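Local atomic coordinates of putative citrate lyase, alfa subunit (PDB entry 2HJ0), a protein that probably belongs to the citrate lyase alpha-subunit family and folds into an alpha/beta chain with two large mixed beta sheets. Residues A[67-72]-A[77-82]; A[257-262]-A[445-450]; A[261-266]-A[461-466]; A[379-384]-A[449-454]; A[441-446]-A[471-476]. All coordinates share one frame; numbering follows the deposited sequence.

Contact 1 (A[67-72]-A[77-82]); sequences ISFHHH and DYVMNM
Phe69, on strand 66-69, turns its ring toward helix 79-89 and lies crosswise to the side chain of Met80, which is present as selenomethionine. The methylene CG of Met80 sits over one ring face, 4.1 Å from the ring centroid of Phe69, a CH-pi contact. The bend at chi2 brings its selenium obliquely to the same ring, with Met80 SE 3.8 Å from Phe69 CD1, in a Met-aromatic contact. Val79 meets the ring at its edge, its CG1 4.3 Å from Phe69 CD2.

Next along the chain, the carbonyl of His70 reaches the helix start through water: one molecule donates to His70 O at 2.8 Å and, weakly, to Asp77 OD1. The other carboxylate oxygen accepts from the helix, Met80 N to Asp77 OD2 being 2.9 Å through the syn lone pair, an Asx motif; the same OD2 is also hydrogen-bonded to NE2 of His106.

His71 leaves the contact for Ser100 and stacks on Tyr192. The whole belongs to a beta-alpha-beta unit. Strand 66-69 lies between strands 95-99 and 164-169 in the parallel part of its sheet, while Ile97 of strand 95-99 touches both Phe69 and Met80 beneath helix 79-89.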
# COMPACT_ATOMS: atom_id res chain seq x y z
N ILE A 67 -8.83 -0.01 20.34
CA ILE A 67 -9.24 0.78 19.21
C ILE A 67 -8.19 1.87 18.97
O ILE A 67 -7.44 2.23 19.88
CB ILE A 67 -10.62 1.42 19.46
CG1 ILE A 67 -10.55 2.41 20.63
CG2 ILE A 67 -11.64 0.34 19.78
CD1 ILE A 67 -11.87 3.09 20.92
N SER A 68 -8.15 2.39 17.75
CA SER A 68 -7.19 3.44 17.40
C SER A 68 -7.82 4.62 16.66
O SER A 68 -8.95 4.54 16.17
CB SER A 68 -6.06 2.86 16.55
OG SER A 68 -6.58 2.17 15.42
N PHE A 69 -7.05 5.71 16.59
CA PHE A 69 -7.45 6.95 15.92
C PHE A 69 -6.18 7.66 15.49
O PHE A 69 -5.11 7.34 15.98
CB PHE A 69 -8.20 7.90 16.87
CG PHE A 69 -9.30 7.26 17.65
CD1 PHE A 69 -9.05 6.59 18.84
CD2 PHE A 69 -10.61 7.32 17.19
CE1 PHE A 69 -10.08 6.00 19.56
CE2 PHE A 69 -11.65 6.74 17.90
CZ PHE A 69 -11.38 6.08 19.09
N HIS A 70 -6.29 8.63 14.57
CA HIS A 70 -5.11 9.37 14.16
C HIS A 70 -5.28 10.83 14.57
O HIS A 70 -6.38 11.25 14.92
CB HIS A 70 -4.89 9.26 12.66
CG HIS A 70 -5.88 10.01 11.84
ND1 HIS A 70 -6.87 9.38 11.12
CD2 HIS A 70 -6.07 11.33 11.67
CE1 HIS A 70 -7.64 10.29 10.55
NE2 HIS A 70 -7.17 11.48 10.86
N HIS A 71 -4.19 11.60 14.55
CA HIS A 71 -4.27 13.01 14.94
C HIS A 71 -3.96 14.02 13.83
O HIS A 71 -3.47 15.13 14.10
CB HIS A 71 -3.32 13.27 16.12
CG HIS A 71 -1.87 13.14 15.78
ND1 HIS A 71 -1.29 11.93 15.49
CD2 HIS A 71 -0.90 14.06 15.66
CE1 HIS A 71 -0.02 12.11 15.19
NE2 HIS A 71 0.25 13.40 15.28
N HIS A 72 -4.27 13.67 12.58
CA HIS A 72 -3.97 14.59 11.49
C HIS A 72 -4.80 15.87 11.52
O HIS A 72 -4.42 16.87 10.92
CB HIS A 72 -4.11 13.90 10.14
CG HIS A 72 -2.93 13.07 9.76
ND1 HIS A 72 -2.98 11.70 9.63
CD2 HIS A 72 -1.65 13.43 9.47
CE1 HIS A 72 -1.79 11.25 9.26
NE2 HIS A 72 -0.97 12.28 9.16
N ASP A 77 -9.75 18.03 15.67
CA ASP A 77 -10.37 16.70 15.60
C ASP A 77 -11.73 16.56 16.27
O ASP A 77 -11.96 17.09 17.35
CB ASP A 77 -9.46 15.61 16.17
CG ASP A 77 -10.14 14.25 16.16
OD1 ASP A 77 -10.32 13.70 15.06
OD2 ASP A 77 -10.54 13.76 17.23
N TYR A 78 -12.61 15.80 15.63
CA TYR A 78 -13.94 15.55 16.16
C TYR A 78 -14.20 14.05 16.30
O TYR A 78 -15.01 13.63 17.11
CB TYR A 78 -15.01 16.13 15.25
CG TYR A 78 -15.16 17.63 15.28
CD1 TYR A 78 -15.98 18.28 14.37
CD2 TYR A 78 -14.49 18.41 16.23
CE1 TYR A 78 -16.14 19.66 14.37
CE2 TYR A 78 -14.65 19.81 16.24
CZ TYR A 78 -15.48 20.42 15.30
OH TYR A 78 -15.64 21.79 15.26
N VAL A 79 -13.51 13.25 15.49
CA VAL A 79 -13.66 11.80 15.47
C VAL A 79 -13.41 11.12 16.81
O VAL A 79 -14.23 10.33 17.24
CB VAL A 79 -12.75 11.16 14.41
CG1 VAL A 79 -12.94 9.66 14.37
CG2 VAL A 79 -13.04 11.78 13.06
N MSE A 80 -12.29 11.42 17.46
CA MSE A 80 -11.97 10.82 18.76
C MSE A 80 -13.10 10.98 19.77
O MSE A 80 -13.68 9.98 20.20
CB MSE A 80 -10.70 11.45 19.35
CG MSE A 80 -9.44 10.56 19.35
SE MSE A 80 -8.99 9.63 21.04
CE MSE A 80 -7.81 10.95 21.87
N ASN A 81 -13.42 12.22 20.13
CA ASN A 81 -14.47 12.50 21.11
C ASN A 81 -15.80 11.93 20.67
O ASN A 81 -16.64 11.56 21.50
CB ASN A 81 -14.65 14.01 21.33
CG ASN A 81 -13.38 14.68 21.80
OD1 ASN A 81 -12.57 14.09 22.51
ND2 ASN A 81 -13.22 15.94 21.43
N MSE A 82 -16.00 11.88 19.37
CA MSE A 82 -17.23 11.36 18.80
C MSE A 82 -17.40 9.87 19.11
O MSE A 82 -18.34 9.47 19.79
CB MSE A 82 -17.20 11.59 17.30
CG MSE A 82 -18.55 11.67 16.63
SE MSE A 82 -18.29 12.09 14.78
CE MSE A 82 -17.76 13.93 14.94
O HOH W 1 -7.21 13.85 14.21

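Contact 2 (A[257-262]-A[445-450]); sequences AEYAAK and VGIAIN
The Tyr259 ring is the flat group of this contact, and its partners in segment 445-450 come at it obliquely rather than as a stack. The methyl CD1 of Ile447 lies beside the root of the ring, and the backbone of Gly446 runs near its hydroxyl-bearing end, where Tyr259 CE2 is 4.3 Å from Gly446 N. Because CG of Tyr259 stands anti to the carbonyl carbon (chi1 -83°), the ring leaves the helix and passes beside Gly446, ahead of Ile447.

The closest approach is aliphatic: Tyr259 CB and Ile447 CD1 are 3.9 Å apart. Ile447 does not aim its CB straight at the helix; it is the terminal methyl of its longer branch that makes the touch. At the backbone angles of Gly446 (phi 146°) a CB would be jammed against the carbonyl O of Val445, so the position suits a residue without a side chain, and only main-chain atoms face the tyrosine there. No hydrogen bond joins the two segments, which meet by van der Waals packing alone. The helix keeps its own regular bonding, as in Ala261 N to Ala257 O at 2.9 Å.

Val442 and Val465 each touch both Tyr259 and Ile447, closing the apolar cluster. Strand 447-449 runs antiparallel to strand 440-442 and parallel to strand 467-468. The side chain of Ile447 lies on the face of the sheet covered by helix 251-265, whereas that of Ala448 lies on the other and meets Leu473 of helix 470-481. On its far side, helix 251-265 packs through Ala257, Ala260 and Ala261 against helix 282-297.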
# COMPACT_ATOMS: atom_id res chain seq x y z
N ALA A 257 18.56 30.12 15.01
CA ALA A 257 18.31 29.55 13.70
C ALA A 257 19.52 29.73 12.81
O ALA A 257 19.98 28.78 12.19
CB ALA A 257 17.10 30.22 13.05
N GLU A 258 20.04 30.96 12.76
CA GLU A 258 21.20 31.25 11.92
C GLU A 258 22.42 30.42 12.29
O GLU A 258 23.10 29.91 11.40
CB GLU A 258 21.55 32.74 11.95
CG GLU A 258 22.78 33.06 11.13
CD GLU A 258 22.82 34.49 10.59
OE1 GLU A 258 22.60 35.44 11.39
OE2 GLU A 258 23.10 34.65 9.37
N TYR A 259 22.69 30.28 13.58
CA TYR A 259 23.83 29.47 14.01
C TYR A 259 23.59 28.03 13.54
O TYR A 259 24.50 27.36 13.06
CB TYR A 259 24.00 29.50 15.54
CG TYR A 259 24.75 30.71 16.10
CD1 TYR A 259 25.73 31.37 15.36
CD2 TYR A 259 24.51 31.15 17.41
CE1 TYR A 259 26.46 32.43 15.91
CE2 TYR A 259 25.23 32.21 17.96
CZ TYR A 259 26.19 32.84 17.22
OH TYR A 259 26.88 33.90 17.78
N ALA A 260 22.34 27.57 13.67
CA ALA A 260 22.00 26.22 13.25
C ALA A 260 22.29 26.00 11.76
O ALA A 260 22.88 24.99 11.37
CB ALA A 260 20.53 25.94 13.54
N ALA A 261 21.87 26.95 10.93
CA ALA A 261 22.10 26.84 9.49
C ALA A 261 23.60 26.82 9.15
O ALA A 261 24.01 26.11 8.23
CB ALA A 261 21.42 27.98 8.76
N LYS A 262 24.40 27.59 9.89
CA LYS A 262 25.84 27.63 9.64
C LYS A 262 26.46 26.28 9.95
O LYS A 262 27.41 25.86 9.31
CB LYS A 262 26.53 28.71 10.47
CG LYS A 262 26.33 30.14 9.97
CD LYS A 262 26.87 31.18 10.97
CE LYS A 262 26.55 32.63 10.57
NZ LYS A 262 26.92 33.60 11.65
N VAL A 445 24.15 31.32 22.62
CA VAL A 445 25.48 31.56 23.14
C VAL A 445 26.53 30.80 22.35
O VAL A 445 27.73 31.05 22.47
CB VAL A 445 25.54 31.15 24.61
CG1 VAL A 445 26.90 31.45 25.19
CG2 VAL A 445 24.46 31.91 25.37
N GLY A 446 26.06 29.87 21.52
CA GLY A 446 26.99 29.10 20.72
C GLY A 446 26.57 27.67 20.47
O GLY A 446 25.44 27.27 20.75
N ILE A 447 27.52 26.89 19.97
CA ILE A 447 27.35 25.49 19.62
C ILE A 447 28.06 24.56 20.60
O ILE A 447 29.14 24.89 21.09
CB ILE A 447 27.90 25.26 18.19
CG1 ILE A 447 26.75 25.32 17.19
CG2 ILE A 447 28.68 23.96 18.09
CD1 ILE A 447 26.02 26.63 17.23
N ALA A 448 27.46 23.40 20.89
CA ALA A 448 28.07 22.40 21.77
C ALA A 448 28.10 21.07 21.01
O ALA A 448 27.06 20.45 20.79
CB ALA A 448 27.27 22.25 23.05
N ILE A 449 29.28 20.65 20.58
CA ILE A 449 29.41 19.41 19.83
C ILE A 449 29.63 18.21 20.74
O ILE A 449 30.56 18.19 21.55
CB ILE A 449 30.59 19.46 18.84
CG1 ILE A 449 30.51 20.72 17.97
CG2 ILE A 449 30.58 18.23 17.95
CD1 ILE A 449 31.72 20.93 17.10
N ASN A 450 28.79 17.19 20.58
CA ASN A 450 28.89 16.00 21.40
C ASN A 450 30.25 15.36 21.18
O ASN A 450 30.58 14.97 20.06
CB ASN A 450 27.81 14.98 21.03
CG ASN A 450 27.67 13.88 22.07
OD1 ASN A 450 28.66 13.36 22.58
ND2 ASN A 450 26.43 13.51 22.38

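Contact 3 (A[261-266]-A[461-466]); sequences AKVITS and KDLKVP
Apolar packing accounts for every touch between Lys262, Val263 and Ser266 on one side and Leu463 and Val465 on the other. Val263 CG2 approaches Leu463 CD1 at 4.3 Å, and the same leucine has its CG 4.4 Å from Ser266 CB. Lys262 joins in with its aliphatic part: the chain is extended beyond CG, which places CD 3.9 Å from Val465 CG2 and carries the ammonium group past the valine. In Val465 this methyl stands anti to the carbonyl carbon and beside the backbone N, on the branch that faces the lysine.

No hydrogen bond crosses between the segments; several lie within them. Near the end of helix 251-265, Ser266 OG gives its proton to Lys262 O at 2.8 Å, and Thr265 OG1 does likewise to Ala261 O at 2.8 Å, tilted 32° from the carbonyl plane. Ala261 O also accepts from Thr265 N, so two bonds grip it. Across the way, Val465 N bonds to Leu463 O at 2.8 Å round Lys464, the centre of an inverse gamma turn, and Leu463 and Val465 both direct their CB toward the helix.

Phe460 touches Val263 and Ser266, and Ile447 also touches Val263, extending the apolar surface. The chemistry implies a division of labour: the hydrogen bonds of the helix end and of the inverse gamma turn are made within their own segments, and the union of helix end with the loop before strand 467-468 rests on carbon contacts.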
# COMPACT_ATOMS: atom_id res chain seq x y z
N ALA A 261 21.87 26.95 10.93
CA ALA A 261 22.10 26.84 9.49
C ALA A 261 23.60 26.82 9.15
O ALA A 261 24.01 26.11 8.23
CB ALA A 261 21.42 27.98 8.76
N LYS A 262 24.40 27.59 9.89
CA LYS A 262 25.84 27.63 9.64
C LYS A 262 26.46 26.28 9.95
O LYS A 262 27.41 25.86 9.31
CB LYS A 262 26.53 28.71 10.47
CG LYS A 262 26.33 30.14 9.97
CD LYS A 262 26.87 31.18 10.97
CE LYS A 262 26.55 32.63 10.57
NZ LYS A 262 26.92 33.60 11.65
N VAL A 263 25.90 25.59 10.94
CA VAL A 263 26.42 24.28 11.28
C VAL A 263 26.12 23.31 10.13
O VAL A 263 27.00 22.55 9.72
CB VAL A 263 25.82 23.77 12.60
CG1 VAL A 263 26.35 22.38 12.90
CG2 VAL A 263 26.17 24.71 13.73
N ILE A 264 24.91 23.37 9.60
CA ILE A 264 24.49 22.52 8.49
C ILE A 264 25.26 22.83 7.22
O ILE A 264 25.84 21.94 6.59
CB ILE A 264 22.96 22.69 8.19
CG1 ILE A 264 22.13 22.25 9.40
CG2 ILE A 264 22.53 21.87 6.98
CD1 ILE A 264 20.70 22.70 9.34
N THR A 265 25.27 24.09 6.81
CA THR A 265 25.98 24.48 5.61
C THR A 265 27.50 24.36 5.72
O THR A 265 28.20 24.54 4.74
CB THR A 265 25.65 25.91 5.21
OG1 THR A 265 25.96 26.79 6.29
CG2 THR A 265 24.18 26.02 4.88
N SER A 266 28.02 24.07 6.91
CA SER A 266 29.46 23.91 7.04
C SER A 266 29.76 22.46 7.35
O SER A 266 30.91 22.08 7.54
CB SER A 266 30.03 24.77 8.17
OG SER A 266 29.83 26.15 7.94
N LYS A 461 36.31 22.64 13.55
CA LYS A 461 37.36 23.33 14.30
C LYS A 461 37.44 24.81 13.95
O LYS A 461 37.50 25.65 14.83
CB LYS A 461 38.73 22.68 14.07
CG LYS A 461 39.26 22.84 12.65
CD LYS A 461 40.75 22.52 12.54
CE LYS A 461 41.07 21.07 12.91
NZ LYS A 461 42.53 20.81 12.76
N ASP A 462 37.42 25.13 12.66
CA ASP A 462 37.54 26.51 12.23
C ASP A 462 36.20 27.20 12.00
O ASP A 462 36.17 28.36 11.58
CB ASP A 462 38.41 26.58 10.98
CG ASP A 462 39.88 26.33 11.29
OD1 ASP A 462 40.61 25.87 10.38
OD2 ASP A 462 40.31 26.60 12.45
N LEU A 463 35.11 26.51 12.28
CA LEU A 463 33.78 27.09 12.10
C LEU A 463 33.70 28.38 12.92
O LEU A 463 33.91 28.37 14.14
CB LEU A 463 32.73 26.09 12.58
CG LEU A 463 31.29 26.28 12.11
CD1 LEU A 463 30.37 25.34 12.88
CD2 LEU A 463 30.85 27.69 12.33
N LYS A 464 33.41 29.49 12.26
CA LYS A 464 33.31 30.76 12.97
C LYS A 464 32.00 30.91 13.75
O LYS A 464 31.09 31.64 13.34
CB LYS A 464 33.47 31.93 12.00
CG LYS A 464 34.85 31.96 11.40
CD LYS A 464 35.86 32.17 12.50
CE LYS A 464 37.23 31.69 12.09
NZ LYS A 464 38.05 31.54 13.33
N VAL A 465 31.92 30.21 14.87
CA VAL A 465 30.76 30.26 15.74
C VAL A 465 31.25 29.83 17.10
O VAL A 465 31.98 28.85 17.22
CB VAL A 465 29.64 29.29 15.27
CG1 VAL A 465 28.65 29.09 16.41
CG2 VAL A 465 28.92 29.86 14.05
N PRO A 466 30.85 30.55 18.15
CA PRO A 466 31.30 30.18 19.50
C PRO A 466 30.97 28.75 19.85
O PRO A 466 29.84 28.31 19.72
CB PRO A 466 30.60 31.20 20.40
CG PRO A 466 29.39 31.60 19.62
CD PRO A 466 29.87 31.66 18.19

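Contact 4 (A[379-384]-A[449-454]); sequences TNFNVN and INPNRP
A side-chain amide lies nearly flat on an aromatic ring here: the planes of the Asn450 amide and the Phe381 ring are 23° apart. Asn450 CG stands 3.8 Å above the ring plane, displaced toward the rim, and ND2 comes over Phe381 CG. The amide reaches this place because CG of Asn450 is anti to its backbone N (chi1 -166°). The same ring face also takes the CA of Asn450, 4.0 Å from the Phe381 centroid in a CH-pi contact, so backbone and amide share it. Phe381 presents the ring from a loop position with positive phi (71°). Farther out, Pro451 CD meets Phe381 CE2 obliquely at 3.8 Å.

Asn450 also opens a type I beta turn, closed by Arg453 N to Asn450 O at 2.7 Å. Its OD1 appears to accept from Asn452 N, as in an Asx turn, although the placing of that nitrogen is doubtful. Arg453, the last residue of the turn and N-cap of helix 454-459, makes salt bridges with Asp439 and Asp455.

Ile470 of helix 470-481 touches the phenylalanine too. One N-H of the amide is held by Val438 O; the small tilt between the planes is that of flat-group packing on the ring, consistent with dispersion. The buried asparagine thus serves two ends, bonding the carbonyl of Val438 through ND2 while offering its flat surface to Phe381.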
# COMPACT_ATOMS: atom_id res chain seq x y z
N THR A 379 23.73 17.39 30.79
CA THR A 379 25.14 17.35 30.42
C THR A 379 25.55 16.03 29.77
O THR A 379 26.73 15.78 29.51
CB THR A 379 26.05 17.59 31.64
OG1 THR A 379 25.91 16.49 32.56
CG2 THR A 379 25.67 18.88 32.34
N ASN A 380 24.58 15.16 29.54
CA ASN A 380 24.86 13.89 28.90
C ASN A 380 24.25 13.88 27.51
O ASN A 380 24.24 12.86 26.82
CB ASN A 380 24.30 12.74 29.73
CG ASN A 380 25.29 12.24 30.76
OD1 ASN A 380 26.01 13.03 31.39
ND2 ASN A 380 25.33 10.92 30.95
N PHE A 381 23.76 15.05 27.11
CA PHE A 381 23.13 15.25 25.82
C PHE A 381 21.76 14.59 25.68
O PHE A 381 21.23 14.49 24.57
CB PHE A 381 24.09 14.81 24.71
CG PHE A 381 25.15 15.83 24.40
CD1 PHE A 381 24.90 16.86 23.49
CD2 PHE A 381 26.37 15.81 25.07
CE1 PHE A 381 25.85 17.86 23.24
CE2 PHE A 381 27.34 16.81 24.83
CZ PHE A 381 27.07 17.84 23.91
N ASN A 382 21.18 14.15 26.80
CA ASN A 382 19.87 13.53 26.76
C ASN A 382 18.85 14.63 26.56
O ASN A 382 18.98 15.70 27.15
CB ASN A 382 19.56 12.79 28.06
CG ASN A 382 20.43 11.57 28.25
OD1 ASN A 382 20.78 10.90 27.29
ND2 ASN A 382 20.77 11.27 29.50
N VAL A 383 17.85 14.38 25.74
CA VAL A 383 16.83 15.38 25.47
C VAL A 383 15.46 14.99 26.01
O VAL A 383 15.04 13.83 25.90
CB VAL A 383 16.71 15.62 23.95
CG1 VAL A 383 15.74 16.74 23.68
CG2 VAL A 383 18.08 15.96 23.36
N ASN A 384 14.76 15.97 26.59
CA ASN A 384 13.42 15.78 27.15
C ASN A 384 12.41 16.64 26.41
O ASN A 384 12.57 17.86 26.32
CB ASN A 384 13.39 16.13 28.64
CG ASN A 384 11.96 16.20 29.22
OD1 ASN A 384 11.10 15.37 28.93
ND2 ASN A 384 11.73 17.19 30.06
N ILE A 449 29.28 20.65 20.58
CA ILE A 449 29.41 19.41 19.83
C ILE A 449 29.63 18.21 20.74
O ILE A 449 30.56 18.19 21.55
CB ILE A 449 30.59 19.46 18.84
CG1 ILE A 449 30.51 20.72 17.97
CG2 ILE A 449 30.58 18.23 17.95
CD1 ILE A 449 31.72 20.93 17.10
N ASN A 450 28.79 17.19 20.58
CA ASN A 450 28.89 16.00 21.40
C ASN A 450 30.25 15.36 21.18
O ASN A 450 30.58 14.97 20.06
CB ASN A 450 27.81 14.98 21.03
CG ASN A 450 27.67 13.88 22.07
OD1 ASN A 450 28.66 13.36 22.58
ND2 ASN A 450 26.43 13.51 22.38
N PRO A 451 31.06 15.22 22.24
CA PRO A 451 32.39 14.62 22.13
C PRO A 451 32.33 13.22 21.54
O PRO A 451 33.35 12.64 21.15
CB PRO A 451 32.89 14.62 23.57
CG PRO A 451 31.63 14.47 24.35
CD PRO A 451 30.71 15.45 23.65
N ASN A 452 31.12 12.68 21.47
CA ASN A 452 30.90 11.36 20.93
C ASN A 452 31.08 11.43 19.42
O ASN A 452 31.11 10.40 18.74
CB ASN A 452 29.49 10.90 21.28
CG ASN A 452 29.33 9.42 21.17
OD1 ASN A 452 30.04 8.66 21.85
ND2 ASN A 452 28.41 8.99 20.31
N ARG A 453 31.18 12.65 18.90
CA ARG A 453 31.37 12.85 17.47
C ARG A 453 32.70 13.57 17.22
O ARG A 453 32.73 14.73 16.81
CB ARG A 453 30.23 13.70 16.88
CG ARG A 453 28.88 13.02 16.81
CD ARG A 453 28.93 11.79 15.95
NE ARG A 453 29.26 12.07 14.55
CZ ARG A 453 28.38 12.39 13.61
NH1 ARG A 453 27.09 12.47 13.91
NH2 ARG A 453 28.81 12.62 12.37
N PRO A 454 33.82 12.88 17.48
CA PRO A 454 35.13 13.50 17.26
C PRO A 454 35.35 13.94 15.81
O PRO A 454 36.11 14.87 15.54
CB PRO A 454 36.10 12.41 17.70
CG PRO A 454 35.37 11.17 17.35
CD PRO A 454 33.98 11.46 17.83

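Contact 5 (A[441-446]-A[471-476]); sequences VVTEVG and EELKEK
Leu473 of helix 470-481 reaches into segment 441-446 with both methyl groups. CD1 touches Val441 CG1 at 4.0 Å, the two side chains sliding past one another in opposite directions, and is 4.0 Å from Thr443 CG2 as well. CD2 comes tip to tip with the threonine, 3.7 Å from Thr443 OG1. With CG anti to the carbonyl carbon (chi1 -73°), the leucine swings toward the strand although its CB does not point straight at it.

The segment it meets is the end of strand 440-442 and the turn of a beta hairpin, strand 440-442 running antiparallel to strand 447-449, with Thr443 N bonded to Gly446 O at 2.9 Å. Thr443 OG1 occupies the crowded position between backbone N and carbonyl carbon, facing into the turn. There it accepts from Val445 N at 3.1 Å, an ST turn, and donates to Gly446 O at 3.0 Å, giving that carbonyl two donors. Phe424 touches both Val441 and Thr443.

One helical turn on from Glu472, whose carbonyl it engages through its backbone N, Lys476, exposed, crosses Val445 at a slant. The bend at chi2 turns the chain so that CE rests 3.9 Å from Val445 CG1, and that at chi4 turns NZ to pass near CG2. Leu416 touches both of these side chains, and Glu444 OE1 is 6.2 Å from Lys476 NZ, near enough for a modest attraction at most.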
# COMPACT_ATOMS: atom_id res chain seq x y z
N VAL A 441 24.42 20.66 19.58
CA VAL A 441 23.43 21.46 20.27
C VAL A 441 23.69 22.93 19.92
O VAL A 441 24.84 23.38 19.93
CB VAL A 441 23.53 21.24 21.80
CG1 VAL A 441 22.70 22.27 22.55
CG2 VAL A 441 23.06 19.85 22.15
N VAL A 442 22.64 23.67 19.58
CA VAL A 442 22.78 25.07 19.22
C VAL A 442 21.94 25.98 20.13
O VAL A 442 20.76 25.73 20.35
CB VAL A 442 22.34 25.30 17.75
CG1 VAL A 442 22.56 26.75 17.35
CG2 VAL A 442 23.11 24.37 16.83
N THR A 443 22.58 27.02 20.67
CA THR A 443 21.92 27.99 21.55
C THR A 443 22.25 29.40 21.08
O THR A 443 22.89 29.57 20.05
CB THR A 443 22.41 27.85 22.99
OG1 THR A 443 23.78 28.27 23.08
CG2 THR A 443 22.32 26.40 23.44
N GLU A 444 21.83 30.42 21.82
CA GLU A 444 22.13 31.78 21.39
C GLU A 444 23.53 32.19 21.84
O GLU A 444 24.04 33.25 21.47
CB GLU A 444 21.08 32.77 21.90
CG GLU A 444 21.13 33.12 23.38
CD GLU A 444 20.52 32.05 24.29
OE1 GLU A 444 20.16 32.39 25.44
OE2 GLU A 444 20.41 30.88 23.88
N VAL A 445 24.15 31.32 22.62
CA VAL A 445 25.48 31.56 23.14
C VAL A 445 26.53 30.80 22.35
O VAL A 445 27.73 31.05 22.47
CB VAL A 445 25.54 31.15 24.61
CG1 VAL A 445 26.90 31.45 25.19
CG2 VAL A 445 24.46 31.91 25.37
N GLY A 446 26.06 29.87 21.52
CA GLY A 446 26.99 29.10 20.72
C GLY A 446 26.57 27.67 20.47
O GLY A 446 25.44 27.27 20.75
N GLU A 471 28.55 21.12 29.43
CA GLU A 471 28.62 21.54 30.83
C GLU A 471 28.64 23.06 30.96
O GLU A 471 28.06 23.63 31.89
CB GLU A 471 29.86 20.98 31.54
CG GLU A 471 29.86 19.47 31.75
CD GLU A 471 30.14 18.69 30.46
OE1 GLU A 471 31.03 19.12 29.69
OE2 GLU A 471 29.47 17.64 30.25
N GLU A 472 29.33 23.71 30.03
CA GLU A 472 29.40 25.17 30.06
C GLU A 472 28.05 25.81 29.77
O GLU A 472 27.74 26.86 30.32
CB GLU A 472 30.43 25.67 29.06
CG GLU A 472 31.83 25.31 29.44
CD GLU A 472 32.83 25.72 28.39
OE1 GLU A 472 32.61 25.38 27.20
OE2 GLU A 472 33.84 26.37 28.74
N LEU A 473 27.26 25.17 28.92
CA LEU A 473 25.94 25.68 28.60
C LEU A 473 25.05 25.64 29.84
O LEU A 473 24.28 26.56 30.09
CB LEU A 473 25.30 24.86 27.48
CG LEU A 473 25.88 25.06 26.08
CD1 LEU A 473 25.14 24.17 25.10
CD2 LEU A 473 25.75 26.52 25.67
N LYS A 474 25.17 24.56 30.61
CA LYS A 474 24.39 24.38 31.82
C LYS A 474 24.76 25.46 32.83
O LYS A 474 23.88 26.12 33.38
CB LYS A 474 24.65 22.99 32.40
CG LYS A 474 23.79 22.65 33.59
CD LYS A 474 24.41 23.11 34.89
CE LYS A 474 25.65 22.31 35.18
NZ LYS A 474 26.31 22.79 36.41
N GLU A 475 26.05 25.64 33.06
CA GLU A 475 26.53 26.65 34.00
C GLU A 475 26.09 28.03 33.54
O GLU A 475 25.66 28.87 34.34
CB GLU A 475 28.05 26.59 34.09
CG GLU A 475 28.55 25.28 34.63
CD GLU A 475 30.00 24.97 34.24
OE1 GLU A 475 30.49 23.87 34.62
OE2 GLU A 475 30.65 25.82 33.57
N LYS A 476 26.19 28.24 32.24
CA LYS A 476 25.81 29.50 31.61
C LYS A 476 24.31 29.75 31.82
O LYS A 476 23.85 30.90 31.82
CB LYS A 476 26.18 29.41 30.12
CG LYS A 476 25.92 30.64 29.28
CD LYS A 476 26.92 31.75 29.55
CE LYS A 476 26.57 33.00 28.72
NZ LYS A 476 25.17 33.49 28.97

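Contact 1, in the ten-strand sheet, lies across the chain's centre from the other four, its centre 37 to 43 Å from theirs. It is also local, bridging neighbours in a beta-alpha-beta unit, and closes before the others open. Contacts 2 to 5 gather round one edge of the nine-strand sheet. Contacts 2 and 3 share helix 251-265 and have centres about 7 Å apart; contacts 2 and 5 use the adjacent strands 447-449 and 440-442; contact 4 shares Ile449 and Asn450 with contact 2. Contact 5 crosses contacts 3 and 4 along the sequence. This edge is therefore assembled from distant chain segments, with helices 251-265 and 470-481 covering opposite faces.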